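Local coordinates for protein cysteine synthase (Fusobacterium nucleatum subsp. nucleatum strain ATCC 25586, PDB 5XEM) that probably makes L-cysteine and acetate from O-acetyl-L-serine and hydrogen sulfide with pyridoxal 5'-phosphate, and also has L-cysteine desulfhydrase activity, at residues H156-E162 with T188-E194. Residues are numbered along the deposited sequence; the frame is centred on the assembly and turned at random.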
loop_
_atom_site.group_PDB
_atom_site.type_symbol
_atom_site.label_atom_id
_atom_site.label_comp_id
_atom_site.label_asym_id
_atom_site.label_seq_id
_atom_site.Cartn_x
_atom_site.Cartn_y
_atom_site.Cartn_z
ATOM N N HIS A 156 -6.954 16.583 -10.031
ATOM C CA HIS A 156 -5.547 16.919 -9.743
ATOM C C HIS A 156 -5.350 18.420 -9.627
ATOM O O HIS A 156 -4.540 18.895 -8.833
ATOM C CB HIS A 156 -4.652 16.368 -10.836
ATOM C CG HIS A 156 -4.663 14.838 -10.910
ATOM N ND1 HIS A 156 -4.132 14.064 -9.940
ATOM C CD2 HIS A 156 -5.185 13.978 -11.864
ATOM C CE1 HIS A 156 -4.305 12.752 -10.269
ATOM N NE2 HIS A 156 -4.925 12.704 -11.468
ATOM N N TYR A 157 -6.087 19.163 -10.445
ATOM C CA TYR A 157 -6.094 20.638 -10.331
ATOM C C TYR A 157 -6.529 21.068 -8.926
ATOM O O TYR A 157 -5.926 21.982 -8.342
ATOM C CB TYR A 157 -7.024 21.189 -11.393
ATOM C CG TYR A 157 -7.234 22.682 -11.395
ATOM C CD1 TYR A 157 -6.410 23.509 -12.146
ATOM C CD2 TYR A 157 -8.321 23.254 -10.718
ATOM C CE1 TYR A 157 -6.623 24.887 -12.189
ATOM C CE2 TYR A 157 -8.541 24.626 -10.745
ATOM C CZ TYR A 157 -7.691 25.431 -11.492
ATOM O OH TYR A 157 -7.899 26.791 -11.545
ATOM N N GLU A 158 -7.544 20.388 -8.395
ATOM C CA GLU A 158 -8.159 20.695 -7.090
ATOM C C GLU A 158 -7.451 20.176 -5.863
ATOM O O GLU A 158 -7.537 20.801 -4.802
ATOM C CB GLU A 158 -9.608 20.212 -7.068
ATOM C CG GLU A 158 -10.455 21.036 -8.035
ATOM C CD GLU A 158 -11.876 20.558 -8.155
ATOM O OE1 GLU A 158 -12.243 19.560 -7.498
ATOM O OE2 GLU A 158 -12.630 21.172 -8.936
ATOM N N THR A 159 -6.787 19.033 -5.967
ATOM C CA THR A 159 -6.262 18.378 -4.771
ATOM C C THR A 159 -4.782 18.184 -4.905
ATOM O O THR A 159 -4.036 18.832 -4.179
ATOM C CB THR A 159 -7.031 17.084 -4.451
ATOM O OG1 THR A 159 -6.875 16.150 -5.526
ATOM C CG2 THR A 159 -8.541 17.439 -4.261
ATOM N N THR A 160 -4.343 17.391 -5.891
ATOM C CA THR A 160 -2.906 17.059 -6.044
ATOM C C THR A 160 -1.998 18.292 -6.041
ATOM O O THR A 160 -1.002 18.391 -5.272
ATOM C CB THR A 160 -2.684 16.257 -7.348
ATOM O OG1 THR A 160 -3.623 15.182 -7.409
ATOM C CG2 THR A 160 -1.274 15.659 -7.393
ATOM N N ALA A 161 -2.320 19.234 -6.916
ATOM C CA ALA A 161 -1.550 20.489 -7.028
ATOM C C ALA A 161 -1.553 21.327 -5.745
ATOM O O ALA A 161 -0.511 21.878 -5.371
ATOM C CB ALA A 161 -2.045 21.337 -8.191
ATOM N N GLU A 162 -2.700 21.410 -5.095
ATOM C CA GLU A 162 -2.814 22.166 -3.843
ATOM C C GLU A 162 -1.973 21.569 -2.736
ATOM O O GLU A 162 -1.391 22.307 -1.934
ATOM C CB GLU A 162 -4.270 22.325 -3.405
ATOM C CG GLU A 162 -5.121 23.193 -4.329
ATOM C CD GLU A 162 -4.759 24.689 -4.328
ATOM O OE1 GLU A 162 -3.915 25.132 -3.521
ATOM O OE2 GLU A 162 -5.313 25.432 -5.169
ATOM N N THR A 188 -2.553 18.984 -12.739
ATOM C CA THR A 188 -1.649 19.487 -11.731
ATOM C C THR A 188 -0.866 20.689 -12.273
ATOM O O THR A 188 -0.756 21.704 -11.577
ATOM C CB THR A 188 -0.680 18.406 -11.255
ATOM O OG1 THR A 188 -1.425 17.214 -10.935
ATOM C CG2 THR A 188 0.110 18.890 -10.023
ATOM N N ALA A 189 -0.369 20.592 -13.515
ATOM C CA ALA A 189 0.457 21.647 -14.107
ATOM C C ALA A 189 -0.330 22.923 -14.296
ATOM O O ALA A 189 0.243 24.007 -14.127
ATOM C CB ALA A 189 1.033 21.202 -15.455
ATOM N N LYS A 190 -1.619 22.806 -14.648
ATOM C CA LYS A 190 -2.483 23.977 -14.845
ATOM C C LYS A 190 -2.598 24.780 -13.562
ATOM O O LYS A 190 -2.399 26.006 -13.559
ATOM C CB LYS A 190 -3.858 23.585 -15.348
ATOM C CG LYS A 190 -4.800 24.762 -15.664
ATOM C CD LYS A 190 -6.075 24.265 -16.329
ATOM C CE LYS A 190 -7.064 25.393 -16.596
ATOM N NZ LYS A 190 -8.432 24.913 -16.938
ATOM N N LYS A 191 -2.848 24.090 -12.448
ATOM C CA LYS A 191 -2.971 24.775 -11.173
ATOM C C LYS A 191 -1.664 25.398 -10.745
ATOM O O LYS A 191 -1.627 26.564 -10.314
ATOM C CB LYS A 191 -3.519 23.853 -10.073
ATOM C CG LYS A 191 -3.481 24.443 -8.660
ATOM C CD LYS A 191 -4.268 25.735 -8.479
ATOM C CE LYS A 191 -5.767 25.548 -8.616
ATOM N NZ LYS A 191 -6.393 24.680 -7.587
ATOM N N LEU A 192 -0.586 24.642 -10.863
ATOM C CA LEU A 192 0.709 25.120 -10.431
ATOM C C LEU A 192 1.137 26.387 -11.209
ATOM O O LEU A 192 1.664 27.329 -10.611
ATOM C CB LEU A 192 1.767 24.029 -10.594
ATOM C CG LEU A 192 1.666 22.799 -9.669
ATOM C CD1 LEU A 192 2.800 21.810 -9.977
ATOM C CD2 LEU A 192 1.629 23.200 -8.205
ATOM N N LYS A 193 0.900 26.393 -12.520
ATOM C CA LYS A 193 1.260 27.522 -13.367
ATOM C C LYS A 193 0.352 28.733 -13.129
ATOM O O LYS A 193 0.782 29.879 -13.339
ATOM C CB LYS A 193 1.258 27.117 -14.844
ATOM C CG LYS A 193 2.569 26.491 -15.250
ATOM C CD LYS A 193 2.674 26.129 -16.727
ATOM C CE LYS A 193 4.134 25.872 -17.061
ATOM N NZ LYS A 193 4.441 25.293 -18.402
ATOM N N GLU A 194 -0.875 28.504 -12.673
ATOM C CA GLU A 194 -1.731 29.624 -12.253
ATOM C C GLU A 194 -1.187 30.327 -11.012
ATOM O O GLU A 194 -1.215 31.554 -10.945
ATOM C CB GLU A 194 -3.160 29.184 -12.023
ATOM C CG GLU A 194 -3.914 28.986 -13.315
ATOM C CD GLU A 194 -5.255 28.322 -13.133
ATOM O OE1 GLU A 194 -5.670 28.038 -11.990
ATOM O OE2 GLU A 194 -5.922 28.102 -14.161
#
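Tyr157 and Thr188 bring the two helical segments closest, their CA atoms 4.8 Å apart; the axes of 156-162 and 188-194 approach to 7.8 Å and cross at -69°. The first helix opens into a wider pi-type turn at 156-160, where the amide of Ala161 bonds back to the carbonyl of His156. Near the crossing the methyl of Ala161 is pressed against Lys191, with CB of Ala161 only 3.5 Å from CG of Lys191, tighter than ordinary van der Waals contact, while CG2 of Thr188 and CD2 of Leu192 also pack around Ala161. Lys191 carries most of the polar interaction. Bends at chi2, chi3 and chi4, all near 60°, curl its chain under the Tyr157 ring, placing CE over one face in a CH-pi contact and NZ 4.0 Å from the ring centroid in a cation-pi contact. Lys191 NZ also donates to Tyr157 O (2.8 Å), from above the carbonyl plane, and forms a salt bridge with OE2 of Glu162 on its anti side. In this fold type II PLP enzyme, helix 183-195 follows strand 174-178 and the glycine-rich turn whose residues bind the cofactor, and Thr188 OG1 bonds back to the carbonyl of Ser184, itself a cofactor-binding residue. Thr188 OG1 also lies 3.3 Å from CB of His156, whose ND1 shares a hydrogen bond with OG1 of Thr160. At the outer end, Tyr157 OH donates to the syn lone pair of Glu194 OE1 (2.6 Å), the ring and carboxylate planes standing 85° apart.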